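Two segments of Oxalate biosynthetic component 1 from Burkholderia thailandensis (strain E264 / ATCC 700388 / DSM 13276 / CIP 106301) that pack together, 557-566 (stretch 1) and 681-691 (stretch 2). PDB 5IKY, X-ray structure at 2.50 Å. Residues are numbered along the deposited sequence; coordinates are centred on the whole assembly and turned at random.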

ATOM      1  N   ILE A 557      -6.007 -13.073 -32.876  1.00 57.86           N
ATOM      2  CA  ILE A 557      -5.871 -12.716 -31.468  1.00 57.07           C
ATOM      3  C   ILE A 557      -7.238 -12.578 -30.804  1.00 53.30           C
ATOM      4  O   ILE A 557      -7.475 -13.129 -29.728  1.00 58.09           O
ATOM      5  N   LEU A 558      -8.133 -11.843 -31.456  1.00 63.78           N
ATOM      6  CA  LEU A 558      -9.491 -11.656 -30.956  1.00 64.29           C
ATOM      7  C   LEU A 558     -10.234 -12.983 -30.852  1.00 63.90           C
ATOM      8  O   LEU A 558     -11.023 -13.191 -29.931  1.00 75.80           O
ATOM      9  N   ASP A 559      -9.973 -13.876 -31.801  1.00 65.68           N
ATOM     10  CA  ASP A 559     -10.614 -15.184 -31.825  1.00 63.17           C
ATOM     11  C   ASP A 559     -10.199 -16.026 -30.620  1.00 65.73           C
ATOM     12  O   ASP A 559     -11.009 -16.758 -30.051  1.00 71.66           O
ATOM     13  N   ALA A 560      -8.935 -15.909 -30.227  1.00 61.50           N
ATOM     14  CA  ALA A 560      -8.413 -16.681 -29.105  1.00 58.24           C
ATOM     15  C   ALA A 560      -8.924 -16.159 -27.760  1.00 60.51           C
ATOM     16  O   ALA A 560      -8.929 -16.887 -26.768  1.00 61.19           O
ATOM     17  N   LEU A 561      -9.352 -14.900 -27.734  1.00 63.76           N
ATOM     18  CA  LEU A 561      -9.799 -14.263 -26.496  1.00 59.52           C
ATOM     19  C   LEU A 561     -11.310 -14.334 -26.316  1.00 64.23           C
ATOM     20  O   LEU A 561     -11.864 -13.693 -25.420  1.00 64.60           O
ATOM     21  N   HIS A 562     -11.973 -15.108 -27.167  1.00 65.82           N
ATOM     22  CA  HIS A 562     -13.433 -15.165 -27.177  1.00 64.32           C
ATOM     23  C   HIS A 562     -14.063 -15.508 -25.816  1.00 62.74           C
ATOM     24  O   HIS A 562     -15.002 -14.831 -25.396  1.00 82.56           O
ATOM     25  N   PRO A 563     -13.560 -16.548 -25.117  1.00 68.84           N
ATOM     26  CA  PRO A 563     -14.203 -16.831 -23.826  1.00 62.23           C
ATOM     27  C   PRO A 563     -13.967 -15.739 -22.785  1.00 61.46           C
ATOM     28  O   PRO A 563     -14.755 -15.583 -21.855  1.00 83.42           O
ATOM     29  N   ILE A 564     -12.885 -14.990 -22.949  1.00 65.62           N
ATOM     30  CA  ILE A 564     -12.544 -13.921 -22.018  1.00 58.39           C
ATOM     31  C   ILE A 564     -13.387 -12.677 -22.266  1.00 58.52           C
ATOM     32  O   ILE A 564     -13.798 -11.991 -21.325  1.00 49.75           O
ATOM     33  N   VAL A 565     -13.656 -12.403 -23.537  1.00 59.23           N
ATOM     34  CA  VAL A 565     -14.570 -11.332 -23.904  1.00 62.24           C
ATOM     35  C   VAL A 565     -15.932 -11.573 -23.260  1.00 60.65           C
ATOM     36  O   VAL A 565     -16.553 -10.648 -22.735  1.00 62.40           O
ATOM     37  N   ASP A 566     -16.377 -12.826 -23.279  1.00 68.40           N
ATOM     38  CA  ASP A 566     -17.657 -13.179 -22.677  1.00 74.51           C
ATOM     39  C   ASP A 566     -17.626 -12.937 -21.172  1.00 67.24           C
ATOM     40  O   ASP A 566     -18.587 -12.421 -20.598  1.00 70.27           O
ATOM     41  N   PRO A 681     -16.882  -1.149 -30.084  1.00 60.25           N
ATOM     42  CA  PRO A 681     -17.499  -2.478 -30.022  1.00 72.55           C
ATOM     43  C   PRO A 681     -17.068  -3.238 -28.767  1.00 72.29           C
ATOM     44  O   PRO A 681     -16.098  -2.842 -28.121  1.00 70.27           O
ATOM     45  N   LEU A 682     -17.783  -4.309 -28.434  1.00 73.31           N
ATOM     46  CA  LEU A 682     -17.522  -5.067 -27.209  1.00 70.80           C
ATOM     47  C   LEU A 682     -16.078  -5.594 -27.077  1.00 73.59           C
ATOM     48  O   LEU A 682     -15.456  -5.395 -26.032  1.00 56.65           O
ATOM     49  N   PRO A 683     -15.532  -6.256 -28.121  1.00 69.50           N
ATOM     50  CA  PRO A 683     -14.168  -6.777 -27.945  1.00 66.14           C
ATOM     51  C   PRO A 683     -13.118  -5.690 -27.712  1.00 70.64           C
ATOM     52  O   PRO A 683     -12.130  -5.941 -27.021  1.00 71.69           O
ATOM     53  N   LEU A 684     -13.326  -4.506 -28.279  1.00 68.29           N
ATOM     54  CA  LEU A 684     -12.398  -3.400 -28.072  1.00 57.56           C
ATOM     55  C   LEU A 684     -12.425  -2.943 -26.615  1.00 60.78           C
ATOM     56  O   LEU A 684     -11.382  -2.649 -26.029  1.00 59.85           O
ATOM     57  N   ARG A 685     -13.617  -2.893 -26.032  1.00 57.77           N
ATOM     58  CA  ARG A 685     -13.758  -2.493 -24.637  1.00 57.65           C
ATOM     59  C   ARG A 685     -13.125  -3.536 -23.725  1.00 60.02           C
ATOM     60  O   ARG A 685     -12.584  -3.202 -22.668  1.00 62.05           O
ATOM     61  N   CYS A 686     -13.185  -4.797 -24.145  1.00 59.75           N
ATOM     62  CA  CYS A 686     -12.586  -5.885 -23.381  1.00 63.49           C
ATOM     63  C   CYS A 686     -11.069  -5.766 -23.369  1.00 72.28           C
ATOM     64  O   CYS A 686     -10.435  -5.912 -22.322  1.00 63.60           O
ATOM     65  N   LEU A 687     -10.497  -5.505 -24.542  1.00 56.99           N
ATOM     66  CA  LEU A 687      -9.054  -5.331 -24.677  1.00 53.05           C
ATOM     67  C   LEU A 687      -8.558  -4.191 -23.799  1.00 56.13           C
ATOM     68  O   LEU A 687      -7.523  -4.308 -23.141  1.00 56.04           O
ATOM     69  N   GLU A 688      -9.304  -3.089 -23.796  1.00 54.88           N
ATOM     70  CA  GLU A 688      -8.957  -1.925 -22.987  1.00 55.80           C
ATOM     71  C   GLU A 688      -8.978  -2.272 -21.506  1.00 56.30           C
ATOM     72  O   GLU A 688      -8.165  -1.773 -20.731  1.00 72.05           O
ATOM     73  N   TYR A 689      -9.915  -3.132 -21.124  1.00 53.40           N
ATOM     74  CA  TYR A 689     -10.011  -3.600 -19.751  1.00 48.46           C
ATOM     75  C   TYR A 689      -8.809  -4.466 -19.385  1.00 51.48           C
ATOM     76  O   TYR A 689      -8.187  -4.270 -18.342  1.00 52.35           O
ATOM     77  N   LEU A 690      -8.480  -5.415 -20.258  1.00 54.58           N
ATOM     78  CA  LEU A 690      -7.391  -6.355 -20.005  1.00 52.61           C
ATOM     79  C   LEU A 690      -6.045  -5.669 -19.783  1.00 52.44           C
ATOM     80  O   LEU A 690      -5.325  -6.002 -18.844  1.00 51.77           O
ATOM     81  N   VAL A 691      -5.707  -4.708 -20.639  1.00 48.96           N
ATOM     82  CA  VAL A 691      -4.423  -4.021 -20.528  1.00 54.47           C
ATOM     83  C   VAL A 691      -4.393  -3.064 -19.338  1.00 56.83           C
ATOM     84  O   VAL A 691      -3.353  -2.487 -19.024  1.00 61.74           O
TER

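The two stretches meet in a mainly apolar contact, carried largely by side chains, in which two helices cross almost at right angles, with no hydrogen bond or salt bridge crossing between them. Helix 562-566 and helix 682-690 cross at 88°, with their axes 9.8 Å apart at closest approach, and together the stretches bury 407 Å².

The backbones come nearest where V565 faces C686, their CA atoms 5.8 Å apart. C686, with chi1 in t, points toward stretch 1 and brings SG to 3.6 Å from CA of V565, so the sulfur rests almost against the backbone of the other helix. A small, weakly polar side chain suits this spot, since it fills the narrow gap without needing a polar partner. The same sulfur lies 3.9 Å from CG2 of V565 and 4.2 Å from CG2 of I564.

V565 has the largest covered area of any residue in the contact, although its CA-to-CB bond runs sideways. Its t rotamer places CG1 3.9 Å from CG of L682, while CG2 is the methyl nearer the cysteine sulfur; the short, beta-branched side chain thus spreads along the partner helix. L682, pointing toward stretch 1 with its chi angles in t and p, closes this side of the contact near the start of its helix.

L561 sits at the N-cap of helix 562-566, between the two helical segments of stretch 1. Its backbone O accepts a hydrogen bond from N of V565 (2.9 Å), while its side chain, chi1 m and chi2 t, points toward stretch 2. CD1 reaches CD2 of L687 at 3.7 Å and CD1 of L690 at a looser 4.4 Å. I564, also m and t, points the same general way and sets CG2 4.1 Å from CD1 of L690. L690 itself points toward stretch 1, its m,t rotamer bringing CD1 within reach of both.

L558 and L687 both leave their backbones sideways, but their flexible leucine side chains, each m,t, bring their ends nearer the opposing stretch. CD2 of L558 packs 3.8 Å from CD1 of L687 and 4.1 Å from CB of P683. The compact ring of P683 offers an apolar surface here, and its lack of an amide hydrogen costs little in the first turn of a helix.

The charged side chains stay out of this packing. D566 points away, and both its carboxylate oxygens are hydrogen-bonded elsewhere in the structure; R685 and E688 are out of reach of stretch 1.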

ATOM      1  CB  ILE A 557      -5.087 -11.403 -31.296  1.00 54.93           C
ATOM      2  CG1 ILE A 557      -3.682 -11.543 -31.885  1.00 61.30           C
ATOM      3  CG2 ILE A 557      -5.013 -11.011 -29.831  1.00 49.42           C
ATOM      4  CD1 ILE A 557      -2.874 -10.261 -31.848  1.00 61.33           C
ATOM      5  CB  LEU A 558     -10.266 -10.693 -31.856  1.00 59.08           C
ATOM      6  CG  LEU A 558      -9.898  -9.215 -31.728  1.00 64.43           C
ATOM      7  CD1 LEU A 558     -10.656  -8.381 -32.749  1.00 62.98           C
ATOM      8  CD2 LEU A 558     -10.172  -8.726 -30.315  1.00 50.21           C
ATOM      9  CB  ASP A 559     -10.274 -15.915 -33.126  1.00 81.34           C
ATOM     10  CG  ASP A 559     -11.075 -17.185 -33.309  1.00108.82           C
ATOM     11  OD1 ASP A 559     -12.294 -17.086 -33.559  1.00120.26           O
ATOM     12  OD2 ASP A 559     -10.485 -18.281 -33.212  1.00121.08           O
ATOM     13  CB  ALA A 560      -6.892 -16.677 -29.129  1.00 47.58           C
ATOM     14  CB  LEU A 561      -9.359 -12.798 -26.458  1.00 48.15           C
ATOM     15  CG  LEU A 561      -7.861 -12.508 -26.452  1.00 59.59           C
ATOM     16  CD1 LEU A 561      -7.627 -11.012 -26.502  1.00 51.67           C
ATOM     17  CD2 LEU A 561      -7.199 -13.121 -25.228  1.00 45.12           C
ATOM     18  CB  HIS A 562     -13.916 -16.159 -28.239  1.00 70.90           C
ATOM     19  CG  HIS A 562     -15.365 -16.013 -28.583  1.00102.61           C
ATOM     20  ND1 HIS A 562     -15.841 -14.993 -29.379  1.00121.48           N
ATOM     21  CD2 HIS A 562     -16.444 -16.753 -28.234  1.00118.15           C
ATOM     22  CE1 HIS A 562     -17.150 -15.114 -29.509  1.00130.40           C
ATOM     23  NE2 HIS A 562     -17.541 -16.174 -28.825  1.00130.95           N
ATOM     24  CB  PRO A 563     -13.551 -18.149 -23.390  1.00 58.99           C
ATOM     25  CG  PRO A 563     -12.253 -18.187 -24.108  1.00 64.71           C
ATOM     26  CD  PRO A 563     -12.516 -17.542 -25.432  1.00 58.68           C
ATOM     27  CB  ILE A 564     -11.055 -13.578 -22.112  1.00 58.39           C
ATOM     28  CG1 ILE A 564     -10.246 -14.725 -21.523  1.00 67.15           C
ATOM     29  CG2 ILE A 564     -10.757 -12.257 -21.411  1.00 49.16           C
ATOM     30  CD1 ILE A 564      -8.806 -14.487 -21.537  1.00 53.46           C
ATOM     31  CB  VAL A 565     -14.719 -11.220 -25.430  1.00 69.16           C
ATOM     32  CG1 VAL A 565     -15.776 -10.185 -25.798  1.00 59.11           C
ATOM     33  CG2 VAL A 565     -13.379 -10.871 -26.061  1.00 46.30           C
ATOM     34  CB  ASP A 566     -18.016 -14.635 -22.973  1.00 75.87           C
ATOM     35  CG  ASP A 566     -19.469 -14.948 -22.664  1.00102.18           C
ATOM     36  OD1 ASP A 566     -20.342 -14.579 -23.478  1.00109.00           O
ATOM     37  OD2 ASP A 566     -19.738 -15.560 -21.608  1.00114.49           O
ATOM     38  CB  PRO A 681     -16.985  -3.167 -31.290  1.00 64.65           C
ATOM     39  CG  PRO A 681     -15.727  -2.443 -31.633  1.00 65.49           C
ATOM     40  CD  PRO A 681     -15.967  -1.017 -31.229  1.00 73.53           C
ATOM     41  CB  LEU A 682     -18.516  -6.231 -27.094  1.00 55.69           C
ATOM     42  CG  LEU A 682     -18.340  -7.207 -25.929  1.00 64.26           C
ATOM     43  CD1 LEU A 682     -18.473  -6.490 -24.596  1.00 52.06           C
ATOM     44  CD2 LEU A 682     -19.347  -8.344 -26.034  1.00 68.57           C
ATOM     45  CB  PRO A 683     -13.895  -7.505 -29.266  1.00 60.95           C
ATOM     46  CG  PRO A 683     -15.240  -7.818 -29.813  1.00 69.05           C
ATOM     47  CD  PRO A 683     -16.092  -6.651 -29.427  1.00 61.53           C
ATOM     48  CB  LEU A 684     -12.727  -2.234 -29.006  1.00 61.51           C
ATOM     49  CG  LEU A 684     -11.921  -0.943 -28.827  1.00 62.65           C
ATOM     50  CD1 LEU A 684     -10.427  -1.225 -28.792  1.00 66.47           C
ATOM     51  CD2 LEU A 684     -12.246   0.032 -29.946  1.00 58.36           C
ATOM     52  CB  ARG A 685     -15.231  -2.284 -24.273  1.00 60.39           C
ATOM     53  CG  ARG A 685     -15.939  -1.239 -25.128  1.00 67.43           C
ATOM     54  CD  ARG A 685     -17.216  -0.732 -24.465  1.00 68.35           C
ATOM     55  NE  ARG A 685     -18.187  -1.800 -24.242  1.00 71.72           N
ATOM     56  CZ  ARG A 685     -19.114  -2.165 -25.122  1.00 73.96           C
ATOM     57  NH1 ARG A 685     -19.198  -1.550 -26.293  1.00 72.49           N
ATOM     58  NH2 ARG A 685     -19.955  -3.149 -24.830  1.00 76.07           N
ATOM     59  CB  CYS A 686     -12.997  -7.241 -23.952  1.00 72.48           C
ATOM     60  SG  CYS A 686     -12.221  -8.656 -23.124  1.00 63.98           S
ATOM     61  CB  LEU A 687      -8.677  -5.068 -26.136  1.00 55.54           C
ATOM     62  CG  LEU A 687      -8.848  -6.231 -27.115  1.00 65.36           C
ATOM     63  CD1 LEU A 687      -8.659  -5.752 -28.544  1.00 63.96           C
ATOM     64  CD2 LEU A 687      -7.875  -7.348 -26.792  1.00 47.83           C
ATOM     65  CB  GLU A 688      -9.912  -0.762 -23.269  1.00 62.63           C
ATOM     66  CG  GLU A 688      -9.694  -0.077 -24.610  1.00 75.11           C
ATOM     67  CD  GLU A 688     -10.501   1.200 -24.750  1.00 87.23           C
ATOM     68  OE1 GLU A 688     -11.425   1.415 -23.936  1.00 88.17           O
ATOM     69  OE2 GLU A 688     -10.209   1.992 -25.672  1.00 92.81           O
ATOM     70  CB  TYR A 689     -11.315  -4.378 -19.545  1.00 47.80           C
ATOM     71  CG  TYR A 689     -11.387  -5.139 -18.240  1.00 53.90           C
ATOM     72  CD1 TYR A 689     -11.521  -4.471 -17.031  1.00 59.91           C
ATOM     73  CD2 TYR A 689     -11.336  -6.527 -18.219  1.00 56.68           C
ATOM     74  CE1 TYR A 689     -11.590  -5.163 -15.835  1.00 59.65           C
ATOM     75  CE2 TYR A 689     -11.407  -7.228 -17.030  1.00 60.11           C
ATOM     76  CZ  TYR A 689     -11.535  -6.540 -15.842  1.00 60.57           C
ATOM     77  OH  TYR A 689     -11.606  -7.232 -14.657  1.00 60.25           O
ATOM     78  CB  LEU A 690      -7.273  -7.352 -21.158  1.00 48.06           C
ATOM     79  CG  LEU A 690      -8.336  -8.450 -21.214  1.00 58.66           C
ATOM     80  CD1 LEU A 690      -8.171  -9.284 -22.474  1.00 45.94           C
ATOM     81  CD2 LEU A 690      -8.264  -9.327 -19.974  1.00 42.47           C
ATOM     82  CB  VAL A 691      -4.084  -3.236 -21.809  1.00 57.15           C
ATOM     83  CG1 VAL A 691      -3.882  -4.189 -22.977  1.00 54.06           C
ATOM     84  CG2 VAL A 691      -5.173  -2.218 -22.115  1.00 59.23           C
TER